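Local coordinates for protein (CD58) (Homo sapiens, PDB 1CCZ) that serves as a cell-surface adhesion glycoprotein of the immunoglobulin superfamily, also called LFA-3, whose CD2-binding domain recognises CD2, at residues A[11-16]-A[65-70]. Sequence-based numbering, arbitrary orientation.
With NAG (2-acetamido-2-deoxy-beta-D-glucopyranose), chain C; NAG (2-acetamido-2-deoxy-beta-D-glucopyranose), chain B.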
loop_
_atom_site.group_PDB
_atom_site.type_symbol
_atom_site.label_atom_id
_atom_site.label_comp_id
_atom_site.label_asym_id
_atom_site.label_seq_id
_atom_site.Cartn_x
_atom_site.Cartn_y
_atom_site.Cartn_z
ATOM N N GLY A 11 -3.255 -3.165 -9.341
ATOM C CA GLY A 11 -3.046 -4.532 -8.886
ATOM C C GLY A 11 -4.344 -5.107 -8.326
ATOM O O GLY A 11 -5.437 -4.638 -8.648
ATOM N N ASN A 12 -4.242 -6.116 -7.478
ATOM C CA ASN A 12 -5.441 -6.696 -6.895
ATOM C C ASN A 12 -5.181 -7.123 -5.462
ATOM O O ASN A 12 -4.036 -7.204 -5.030
ATOM C CB ASN A 12 -5.876 -7.901 -7.713
ATOM C CG ASN A 12 -4.837 -8.990 -7.722
ATOM O OD1 ASN A 12 -4.623 -9.642 -6.703
ATOM N ND2 ASN A 12 -4.178 -9.194 -8.859
ATOM N N VAL A 13 -6.250 -7.383 -4.724
ATOM C CA VAL A 13 -6.126 -7.834 -3.351
ATOM C C VAL A 13 -7.233 -8.831 -3.102
ATOM O O VAL A 13 -8.232 -8.854 -3.819
ATOM C CB VAL A 13 -6.332 -6.704 -2.316
ATOM C CG1 VAL A 13 -5.137 -5.793 -2.287
ATOM C CG2 VAL A 13 -7.614 -5.939 -2.632
ATOM N N THR A 14 -7.051 -9.657 -2.081
ATOM C CA THR A 14 -8.059 -10.622 -1.701
ATOM C C THR A 14 -8.345 -10.435 -0.212
ATOM O O THR A 14 -7.419 -10.391 0.597
ATOM C CB THR A 14 -7.580 -12.047 -1.954
ATOM O OG1 THR A 14 -7.484 -12.254 -3.363
ATOM C CG2 THR A 14 -8.554 -13.057 -1.355
ATOM N N PHE A 15 -9.620 -10.273 0.135
ATOM C CA PHE A 15 -10.037 -10.119 1.520
ATOM C C PHE A 15 -10.325 -11.552 1.956
ATOM O O PHE A 15 -11.378 -12.108 1.636
ATOM C CB PHE A 15 -11.306 -9.271 1.610
ATOM C CG PHE A 15 -11.125 -7.830 1.170
ATOM C CD1 PHE A 15 -9.888 -7.200 1.254
ATOM C CD2 PHE A 15 -12.198 -7.102 0.673
ATOM C CE1 PHE A 15 -9.728 -5.862 0.846
ATOM C CE2 PHE A 15 -12.055 -5.772 0.265
ATOM C CZ PHE A 15 -10.820 -5.150 0.351
ATOM N N HIS A 16 -9.364 -12.156 2.654
ATOM C CA HIS A 16 -9.491 -13.538 3.112
ATOM C C HIS A 16 -10.409 -13.680 4.313
ATOM O O HIS A 16 -10.209 -13.043 5.354
ATOM C CB HIS A 16 -8.116 -14.114 3.436
ATOM C CG HIS A 16 -7.226 -14.246 2.235
ATOM N ND1 HIS A 16 -7.359 -15.271 1.323
ATOM C CD2 HIS A 16 -6.212 -13.466 1.789
ATOM C CE1 HIS A 16 -6.462 -15.120 0.360
ATOM N NE2 HIS A 16 -5.754 -14.031 0.620
ATOM N N TYR A 65 -9.945 -6.857 -8.614
ATOM C CA TYR A 65 -8.884 -6.675 -9.600
ATOM C C TYR A 65 -8.812 -5.241 -10.072
ATOM O O TYR A 65 -9.754 -4.459 -9.894
ATOM C CB TYR A 65 -9.106 -7.592 -10.810
ATOM C CG TYR A 65 -9.146 -9.056 -10.453
ATOM C CD1 TYR A 65 -7.969 -9.795 -10.328
ATOM C CD2 TYR A 65 -10.367 -9.708 -10.231
ATOM C CE1 TYR A 65 -7.998 -11.147 -9.990
ATOM C CE2 TYR A 65 -10.413 -11.066 -9.893
ATOM C CZ TYR A 65 -9.231 -11.774 -9.775
ATOM O OH TYR A 65 -9.272 -13.107 -9.452
ATOM N N ASN A 66 -7.671 -4.903 -10.667
ATOM C CA ASN A 66 -7.449 -3.573 -11.200
ATOM C C ASN A 66 -7.817 -2.422 -10.259
ATOM O O ASN A 66 -8.633 -1.556 -10.593
ATOM C CB ASN A 66 -8.212 -3.441 -12.509
ATOM C CG ASN A 66 -7.495 -2.564 -13.492
ATOM O OD1 ASN A 66 -6.258 -2.572 -13.574
ATOM N ND2 ASN A 66 -8.271 -1.791 -14.238
ATOM N N LEU A 67 -7.179 -2.410 -9.094
ATOM C CA LEU A 67 -7.430 -1.402 -8.075
ATOM C C LEU A 67 -7.252 0.026 -8.541
ATOM O O LEU A 67 -6.373 0.321 -9.342
ATOM C CB LEU A 67 -6.534 -1.660 -6.863
ATOM C CG LEU A 67 -6.834 -2.957 -6.105
ATOM C CD1 LEU A 67 -5.780 -3.205 -5.046
ATOM C CD2 LEU A 67 -8.210 -2.847 -5.462
ATOM N N THR A 68 -8.107 0.906 -8.037
ATOM C CA THR A 68 -8.062 2.326 -8.350
ATOM C C THR A 68 -8.205 3.004 -6.996
ATOM O O THR A 68 -8.688 2.388 -6.049
ATOM C CB THR A 68 -9.226 2.766 -9.291
ATOM O OG1 THR A 68 -9.344 4.190 -9.275
ATOM C CG2 THR A 68 -10.549 2.185 -8.832
ATOM N N SER A 69 -7.777 4.257 -6.898
ATOM C CA SER A 69 -7.836 4.997 -5.637
ATOM C C SER A 69 -9.214 5.037 -5.012
ATOM O O SER A 69 -9.344 4.994 -3.787
ATOM C CB SER A 69 -7.355 6.434 -5.837
ATOM O OG SER A 69 -7.075 6.654 -7.205
ATOM N N SER A 70 -10.245 5.144 -5.846
ATOM C CA SER A 70 -11.612 5.202 -5.343
ATOM C C SER A 70 -11.939 3.929 -4.553
ATOM O O SER A 70 -12.840 3.925 -3.709
ATOM C CB SER A 70 -12.590 5.385 -6.505
ATOM O OG SER A 70 -12.120 4.735 -7.673
HETATM C C1 NAG C . -7.687 -0.945 -15.261
HETATM C C2 NAG C . -7.779 -1.650 -16.641
HETATM C C3 NAG C . -7.975 -0.617 -17.767
HETATM C C4 NAG C . -7.253 0.718 -17.462
HETATM C C5 NAG C . -7.676 1.309 -16.094
HETATM C C6 NAG C . -8.608 2.501 -16.229
HETATM C C7 NAG C . -6.693 -3.791 -17.050
HETATM C C8 NAG C . -5.405 -4.555 -17.307
HETATM N N2 NAG C . -6.597 -2.467 -16.897
HETATM O O3 NAG C . -9.368 -0.374 -17.955
HETATM O O4 NAG C . -5.840 0.530 -17.489
HETATM O O5 NAG C . -8.365 0.325 -15.288
HETATM O O6 NAG C . -8.984 2.998 -14.954
HETATM O O7 NAG C . -7.758 -4.405 -16.998
HETATM C C1 NAG B . -3.106 -10.168 -8.883
HETATM C C2 NAG B . -2.710 -10.486 -10.323
HETATM C C3 NAG B . -1.484 -11.428 -10.385
HETATM C C4 NAG B . -0.387 -11.097 -9.347
HETATM C C5 NAG B . -0.976 -10.716 -7.985
HETATM C C6 NAG B . 0.069 -10.158 -7.038
HETATM C C7 NAG B . -4.203 -10.786 -12.187
HETATM C C8 NAG B . -5.400 -11.515 -12.775
HETATM N N2 NAG B . -3.839 -11.134 -10.962
HETATM O O3 NAG B . -0.911 -11.367 -11.689
HETATM O O4 NAG B . 0.464 -12.227 -9.182
HETATM O O5 NAG B . -1.980 -9.698 -8.145
HETATM O O6 NAG B . -0.539 -9.510 -5.929
HETATM O O7 NAG B . -3.618 -9.922 -12.841
#
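G11 and N12 run beside Y65 and N66 just past strands 13-15 and 62-64. They keep the antiparallel register of the V13-I64 pair, with N12 opposite Y65 and G11 opposite N66. The CA atoms of N12 and Y65 are 4.4 Å apart. One backbone hydrogen bond joins the segments, from L67 N to G11 O (2.9 Å). It is nearly straight at 171°, and the donor is tilted 20° from the carbonyl plane. N66 N also comes close to G11 O, but its angle is too poor for a bond. N66 has positive phi (48°), and beyond it the buried side chain of L67 points toward 11-16.

L67 CG lies 3.4 Å from G11 O, beside the hydrogen-bonded carbonyl. The apolar contact is L67 CD1 with V13 CG1 at 3.8 Å, and the two side chains cross at about a right angle. On the outer side, N12 CB lies obliquely against the Y65 ring, 3.8 Å from Y65 CD1. N12 ND2 is covalently bound to C1 of an N-acetylglucosamine. The acetyl methyl C8 of that sugar approaches Y65 CE1 to 3.8 Å, also obliquely. N66 ND2 carries a second N-linked sugar. N12-V13-T14 and N66-L67-T68 are both Asn-X-Thr sequons, and each asparagine is glycosylated here.

R52 NH1 hydrogen-bonds to Y65 O, and the backbones of Y10 and L67 are hydrogen-bonded. Beneath, V13 and L67 both rest on L90 of strand 86-93, and V13 also touches I5 of strand 2-8, within the immunoglobulin-like beta sandwich.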